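PDB 3CEA: Myo-inositol 2-dehydrogenase from Lactobacillus plantarum WCFS1, which probably catalyses the NAD-dependent oxidation of myo-inositol at its 2-hydroxyl, giving the 2-keto product (scyllo-inosose) and NADH. Local coordinates for residues 16-21 against 171-176; 58-63 against 67-72. All coordinates share one frame; numbering follows the deposited sequence.

Interaction 1: residues 16-21 against 171-176; sequences LGRLGE and TKFATE. With NAD (nicotinamide-adenine-dinucleotide), chain E.
R18 and F173 face each other with their CA atoms 8.9 Å apart, R18 on the loop that leads into helix 20-29 and F173 on helix 167-176, and the NAD pyrophosphate lies against both side chains. The arginine reaches across with its NH1 end: NH1 sits over one face of the F173 ring, displaced toward the rim and 3.3 Å from CG. This is a cation-pi contact, with R18 CZ 4.7 Å from the ring centroid. The guanidinium does not lie flat on the ring; the two planes are 59° apart. A bend at chi3 (59°) turns the end of the arginine chain toward the phosphate, where NH1 is modelled beside O2N of NAD at a spacing too short to trust in detail. The positive charge probably helps to balance the pyrophosphate. F173 in turn brings its CD1 to 3.4 Å from the bridging O3 of NAD, while O2A lies at the edge of the ring.

The loop backbone does the hydrogen bonding. R18 N donates almost straight to O1A of NAD (3.0 Å), and L19 N does likewise to O1N, one amide for each phosphate. Further along the cofactor, L16 N donates to O3B on the adenosine ribose. G17 passes close, its CA 3.3 Å from O5B, and L19 CD2 packs on the nicotinamide at C2N (3.5 Å).

G17 and G20 fit the glycine-rich GxGxxG turn between strand 9-14 and helix 20-29 of a Rossmann fold. L16 packs on Q46 and A50 of helix 44-52, R18 and L19 touch F290 of helix 290-293, and helix 167-176 approaches the cofactor from the C-terminal domain.

Interaction 2: residues 58-63 against 67-72; sequences TTYTNY and IDTENI
Y60 OH donates to E70 OE2 at 2.8 Å, meeting the anti lone pair of that oxygen, and T58 OG1 adds a weak bond to the same atom at 3.2 Å. Two hydroxyls from strand 58-60 therefore share one carboxylate oxygen. OE2 lies in the plane of the Y60 ring, at its edge, and the carboxylate is turned 70° from that plane. The first torsion of the glutamate puts its CG 3.7 Å from Y60 CE1, and a bend at chi2 (-71°) then turns the carboxylate toward the two hydroxyls.

T69 adds carbon contacts at the phenol oxygen: its CB and CG2 both lie 3.4 Å from Y60 OH. Its own hydroxyl is bonded instead to D65 O, back in the short helix. The E70 side chain also touches V37 and A38 on strand 34-40, beside which strand 58-60 runs.

At the other end of the contact, I67 N donates to Y63 O (3.1 Å, 161° at the hydrogen), the i to i+4 bond of helix 63-67. Their side chains lie side by side and point the same way, I67 CD1 meeting the edge of the Y63 ring at CD2, 3.9 Å off. Y63 packs on M87, and I67 on Y90 and A91, all from helix 84-93. N62 is the N-cap of helix 63-67, its OD1 taking weak bonds from K64 N and D65 N.

Strand 58-60, helix 63-67 and strand 74-77 form the crossover connection that passes from the edge of the sheet, beyond strands 34-40 and 9-14, to the other half, as in Rossmann folds, with the Y60-E70 bond linking strand 58-60 to the loop after helix 63-67. Through Y63, whose side chain is about 4 Å from NAD, it also borders the cofactor site.

Both contacts border the NAD site but differ in scope. Interaction 1 joins the Rossmann domain to the C-terminal domain across the cofactor, with 149 residues between its segments; interaction 2 is local, with three, and falls within that long loop. Their centres are 21 Å apart and their nearest atoms about 6 Å, so they do not touch. What they share is the six-stranded parallel sheet: residues 16-21 follow its strand 9-14, whereas residues 58-63 begin on an edge strand, 58-60, with strand 34-40 in between. Interaction 1 thus lies against the pyrophosphate, with residues from both domains, and probably helps to hold it; interaction 2 lies at one edge of the sheet.

Interaction 1: residues 16-21 against 171-176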
loop_
_atom_site.group_PDB
_atom_site.type_symbol
_atom_site.label_atom_id
_atom_site.label_comp_id
_atom_site.label_asym_id
_atom_site.label_seq_id
_atom_site.Cartn_x
_atom_site.Cartn_y
_atom_site.Cartn_z
ATOM N N LEU A 16 22.271 4.048 30.728
ATOM C CA LEU A 16 22.412 2.958 29.764
ATOM C C LEU A 16 21.109 2.167 29.614
ATOM O O LEU A 16 21.129 0.960 29.370
ATOM C CB LEU A 16 23.566 2.030 30.161
ATOM C CG LEU A 16 24.992 2.599 30.226
ATOM C CD1 LEU A 16 25.937 1.595 30.868
ATOM C CD2 LEU A 16 25.505 3.019 28.850
ATOM N N GLY A 17 19.983 2.863 29.751
ATOM C CA GLY A 17 18.665 2.237 29.676
ATOM C C GLY A 17 18.181 2.010 28.257
ATOM O O GLY A 17 18.962 1.646 27.379
ATOM N N ARG A 18 16.888 2.240 28.040
ATOM C CA ARG A 18 16.235 2.013 26.743
ATOM C C ARG A 18 16.941 2.712 25.578
ATOM O O ARG A 18 17.108 2.128 24.501
ATOM C CB ARG A 18 14.764 2.444 26.804
ATOM C CG ARG A 18 13.881 1.510 27.623
ATOM C CD ARG A 18 12.671 2.219 28.225
ATOM N NE ARG A 18 11.805 2.835 27.219
ATOM C CZ ARG A 18 11.400 4.104 27.239
ATOM N NH1 ARG A 18 11.765 4.914 28.225
ATOM N NH2 ARG A 18 10.611 4.563 26.276
ATOM N N LEU A 19 17.353 3.958 25.801
ATOM C CA LEU A 19 18.051 4.724 24.776
ATOM C C LEU A 19 19.560 4.742 25.007
ATOM O O LEU A 19 20.340 4.708 24.050
ATOM C CB LEU A 19 17.492 6.146 24.684
ATOM C CG LEU A 19 18.051 7.065 23.592
ATOM C CD1 LEU A 19 17.993 6.427 22.203
ATOM C CD2 LEU A 19 17.314 8.375 23.602
ATOM N N GLY A 20 19.958 4.782 26.277
ATOM C CA GLY A 20 21.363 4.813 26.669
ATOM C C GLY A 20 22.201 3.716 26.045
ATOM O O GLY A 20 23.288 3.980 25.529
ATOM N N GLU A 21 21.686 2.488 26.080
ATOM C CA GLU A 21 22.402 1.329 25.542
ATOM C C GLU A 21 22.622 1.411 24.031
ATOM O O GLU A 21 23.641 0.939 23.528
ATOM C CB GLU A 21 21.710 0.014 25.930
ATOM C CG GLU A 21 20.385 -0.272 25.232
ATOM C CD GLU A 21 19.857 -1.668 25.525
ATOM O OE1 GLU A 21 19.948 -2.116 26.692
ATOM O OE2 GLU A 21 19.347 -2.317 24.587
ATOM N N THR A 171 6.326 1.671 32.229
ATOM C CA THR A 171 5.886 1.777 33.621
ATOM C C THR A 171 7.100 1.867 34.555
ATOM O O THR A 171 7.137 2.709 35.452
ATOM C CB THR A 171 4.945 0.610 34.015
ATOM O OG1 THR A 171 3.838 0.560 33.105
ATOM C CG2 THR A 171 4.408 0.787 35.428
ATOM N N LYS A 172 8.091 1.006 34.313
ATOM C CA LYS A 172 9.389 1.048 34.994
ATOM C C LYS A 172 10.026 2.433 34.868
ATOM O O LYS A 172 10.465 3.019 35.856
ATOM C CB LYS A 172 10.319 -0.011 34.384
ATOM C CG LYS A 172 11.752 -0.028 34.909
ATOM C CD LYS A 172 11.944 -1.095 35.974
ATOM C CE LYS A 172 13.390 -1.567 36.030
ATOM N NZ LYS A 172 14.286 -0.605 36.730
ATOM N N PHE A 173 10.053 2.942 33.638
ATOM C CA PHE A 173 10.624 4.244 33.298
ATOM C C PHE A 173 9.885 5.401 33.976
ATOM O O PHE A 173 10.510 6.378 34.393
ATOM C CB PHE A 173 10.633 4.397 31.766
ATOM C CG PHE A 173 10.814 5.812 31.274
ATOM C CD1 PHE A 173 12.076 6.402 31.244
ATOM C CD2 PHE A 173 9.722 6.540 30.799
ATOM C CE1 PHE A 173 12.245 7.705 30.774
ATOM C CE2 PHE A 173 9.881 7.842 30.326
ATOM C CZ PHE A 173 11.144 8.425 30.312
ATOM N N ALA A 174 8.564 5.270 34.097
ATOM C CA ALA A 174 7.706 6.342 34.609
ATOM C C ALA A 174 7.405 6.258 36.107
ATOM O O ALA A 174 6.965 7.241 36.706
ATOM C CB ALA A 174 6.407 6.406 33.812
ATOM N N THR A 175 7.624 5.092 36.708
ATOM C CA THR A 175 7.438 4.937 38.153
ATOM C C THR A 175 8.705 5.357 38.903
ATOM O O THR A 175 8.630 5.945 39.986
ATOM C CB THR A 175 7.019 3.496 38.537
ATOM O OG1 THR A 175 5.876 3.109 37.763
ATOM C CG2 THR A 175 6.666 3.398 40.020
ATOM N N GLU A 176 9.863 5.072 38.311
ATOM C CA GLU A 176 11.151 5.419 38.912
ATOM C C GLU A 176 11.455 6.919 38.843
ATOM O O GLU A 176 12.209 7.443 39.670
ATOM C CB GLU A 176 12.285 4.613 38.273
ATOM C CG GLU A 176 12.329 3.152 38.715
ATOM C CD GLU A 176 13.416 2.349 38.018
ATOM O OE1 GLU A 176 13.744 2.661 36.851
ATOM O OE2 GLU A 176 13.936 1.396 38.638
HETATM P PA NAD E . 15.656 4.409 31.272
HETATM O O1A NAD E . 15.430 3.224 30.414
HETATM O O2A NAD E . 14.871 4.338 32.525
HETATM O O5B NAD E . 17.232 4.553 31.567
HETATM C C5B NAD E . 17.709 5.467 32.534
HETATM C C4B NAD E . 19.169 5.157 32.861
HETATM O O4B NAD E . 19.754 6.222 33.591
HETATM C C3B NAD E . 19.313 3.904 33.710
HETATM O O3B NAD E . 20.332 3.119 33.142
HETATM C C2B NAD E . 19.729 4.405 35.079
HETATM O O2B NAD E . 20.638 3.537 35.719
HETATM C C1B NAD E . 20.370 5.750 34.775
HETATM N N9A NAD E . 20.177 6.708 35.880
HETATM C C8A NAD E . 18.991 7.057 36.476
HETATM N N7A NAD E . 19.240 7.970 37.443
HETATM C C5A NAD E . 20.571 8.204 37.476
HETATM C C6A NAD E . 21.353 9.036 38.269
HETATM N N6A NAD E . 20.768 9.961 39.023
HETATM N N1A NAD E . 22.722 9.072 38.071
HETATM C C2A NAD E . 23.309 8.285 37.092
HETATM N N3A NAD E . 22.524 7.458 36.308
HETATM C C4A NAD E . 21.176 7.418 36.496
HETATM O O3 NAD E . 15.285 5.759 30.475
HETATM P PN NAD E . 15.469 5.883 28.878
HETATM O O1N NAD E . 16.744 5.240 28.481
HETATM O O2N NAD E . 14.192 5.473 28.260
HETATM O O5D NAD E . 15.593 7.464 28.620
HETATM C C5D NAD E . 16.456 8.306 29.348
HETATM C C4D NAD E . 16.294 9.722 28.805
HETATM O O4D NAD E . 16.243 9.698 27.389
HETATM C C3D NAD E . 15.012 10.377 29.299
HETATM O O3D NAD E . 15.315 11.657 29.802
HETATM C C2D NAD E . 14.131 10.476 28.068
HETATM O O2D NAD E . 13.401 11.678 28.036
HETATM C C1D NAD E . 15.108 10.392 26.904
HETATM N N1N NAD E . 14.517 9.702 25.740
HETATM C C2N NAD E . 14.574 10.310 24.511
HETATM C C3N NAD E . 14.023 9.689 23.386
HETATM C C7N NAD E . 14.230 10.257 22.011
HETATM O O7N NAD E . 13.331 9.885 20.992
HETATM N N7N NAD E . 15.246 11.093 21.778
HETATM C C4N NAD E . 13.411 8.444 23.522
HETATM C C5N NAD E . 13.356 7.834 24.773
HETATM C C6N NAD E . 13.915 8.475 25.878
#

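Interaction 2: residues 58-63 against 67-72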
loop_
_atom_site.group_PDB
_atom_site.type_symbol
_atom_site.label_atom_id
_atom_site.label_comp_id
_atom_site.label_asym_id
_atom_site.label_seq_id
_atom_site.Cartn_x
_atom_site.Cartn_y
_atom_site.Cartn_z
ATOM N N THR A 58 36.263 2.536 32.446
ATOM C CA THR A 58 35.841 2.795 33.823
ATOM C C THR A 58 34.323 2.942 33.938
ATOM O O THR A 58 33.657 3.336 32.979
ATOM C CB THR A 58 36.523 4.062 34.392
ATOM O OG1 THR A 58 37.709 4.358 33.644
ATOM C CG2 THR A 58 36.882 3.870 35.860
ATOM N N THR A 59 33.785 2.610 35.112
ATOM C CA THR A 59 32.351 2.738 35.388
ATOM C C THR A 59 32.091 3.431 36.721
ATOM O O THR A 59 32.882 3.313 37.657
ATOM C CB THR A 59 31.627 1.373 35.385
ATOM O OG1 THR A 59 32.384 0.421 36.142
ATOM C CG2 THR A 59 31.436 0.865 33.964
ATOM N N TYR A 60 30.974 4.151 36.793
ATOM C CA TYR A 60 30.605 4.922 37.978
ATOM C C TYR A 60 29.118 4.781 38.304
ATOM O O TYR A 60 28.310 4.467 37.429
ATOM C CB TYR A 60 30.941 6.403 37.772
ATOM C CG TYR A 60 32.420 6.714 37.672
ATOM C CD1 TYR A 60 33.094 6.628 36.452
ATOM C CD2 TYR A 60 33.144 7.112 38.795
ATOM C CE1 TYR A 60 34.451 6.922 36.356
ATOM C CE2 TYR A 60 34.503 7.409 38.709
ATOM C CZ TYR A 60 35.148 7.310 37.487
ATOM O OH TYR A 60 36.490 7.598 37.395
ATOM N N THR A 61 28.770 5.004 39.569
ATOM C CA THR A 61 27.370 5.116 39.989
ATOM C C THR A 61 27.041 6.574 40.320
ATOM O O THR A 61 25.875 6.978 40.318
ATOM C CB THR A 61 27.052 4.224 41.208
ATOM O OG1 THR A 61 28.002 4.473 42.253
ATOM C CG2 THR A 61 27.094 2.750 40.824
ATOM N N ASN A 62 28.085 7.349 40.604
ATOM C CA ASN A 62 27.975 8.780 40.849
ATOM C C ASN A 62 28.505 9.542 39.637
ATOM O O ASN A 62 29.673 9.392 39.268
ATOM C CB ASN A 62 28.763 9.156 42.110
ATOM C CG ASN A 62 28.315 10.476 42.720
ATOM O OD1 ASN A 62 28.287 11.514 42.055
ATOM N ND2 ASN A 62 27.976 10.441 44.004
ATOM N N TYR A 63 27.644 10.348 39.017
ATOM C CA TYR A 63 28.017 11.088 37.807
ATOM C C TYR A 63 29.002 12.224 38.091
ATOM O O TYR A 63 29.846 12.543 37.251
ATOM C CB TYR A 63 26.776 11.591 37.052
ATOM C CG TYR A 63 26.084 12.798 37.656
ATOM C CD1 TYR A 63 25.087 12.648 38.621
ATOM C CD2 TYR A 63 26.417 14.093 37.248
ATOM C CE1 TYR A 63 24.446 13.759 39.173
ATOM C CE2 TYR A 63 25.786 15.208 37.796
ATOM C CZ TYR A 63 24.801 15.035 38.753
ATOM O OH TYR A 63 24.175 16.135 39.290
ATOM N N ILE A 67 32.735 12.895 36.338
ATOM C CA ILE A 67 33.109 14.177 35.735
ATOM C C ILE A 67 34.375 14.768 36.373
ATOM O O ILE A 67 35.173 15.421 35.694
ATOM C CB ILE A 67 31.920 15.185 35.772
ATOM C CG1 ILE A 67 30.784 14.694 34.864
ATOM C CG2 ILE A 67 32.365 16.588 35.348
ATOM C CD1 ILE A 67 29.440 15.375 35.090
ATOM N N ASP A 68 34.562 14.511 37.666
ATOM C CA ASP A 68 35.704 15.041 38.412
ATOM C C ASP A 68 36.940 14.134 38.389
ATOM O O ASP A 68 37.984 14.491 38.945
ATOM C CB ASP A 68 35.302 15.342 39.861
ATOM C CG ASP A 68 34.221 16.410 39.965
ATOM O OD1 ASP A 68 34.129 17.281 39.069
ATOM O OD2 ASP A 68 33.460 16.376 40.957
ATOM N N THR A 69 36.825 12.973 37.746
ATOM C CA THR A 69 37.922 12.000 37.716
ATOM C C THR A 69 38.400 11.691 36.299
ATOM O O THR A 69 39.595 11.503 36.072
ATOM C CB THR A 69 37.539 10.675 38.425
ATOM O OG1 THR A 69 36.880 10.961 39.664
ATOM C CG2 THR A 69 38.774 9.824 38.704
ATOM N N GLU A 70 37.468 11.634 35.351
ATOM C CA GLU A 70 37.792 11.233 33.986
ATOM C C GLU A 70 38.303 12.392 33.135
ATOM O O GLU A 70 37.850 13.533 33.271
ATOM C CB GLU A 70 36.584 10.578 33.309
ATOM C CG GLU A 70 36.108 9.284 33.965
ATOM C CD GLU A 70 37.057 8.112 33.758
ATOM O OE1 GLU A 70 37.544 7.913 32.624
ATOM O OE2 GLU A 70 37.306 7.380 34.737
ATOM N N ASN A 71 39.256 12.082 32.261
ATOM C CA ASN A 71 39.735 13.027 31.262
ATOM C C ASN A 71 38.858 12.936 30.014
ATOM O O ASN A 71 39.058 12.061 29.168
ATOM C CB ASN A 71 41.204 12.750 30.921
ATOM C CG ASN A 71 41.826 13.836 30.053
ATOM O OD1 ASN A 71 41.282 14.933 29.910
ATOM N ND2 ASN A 71 42.984 13.533 29.474
ATOM N N ILE A 72 37.878 13.833 29.921
ATOM C CA ILE A 72 36.900 13.813 28.829
ATOM C C ILE A 72 36.617 15.193 28.237
ATOM O O ILE A 72 36.642 16.205 28.944
ATOM C CB ILE A 72 35.558 13.149 29.253
ATOM C CG1 ILE A 72 35.157 13.588 30.670
ATOM C CG2 ILE A 72 35.655 11.626 29.133
ATOM C CD1 ILE A 72 33.746 13.207 31.073
#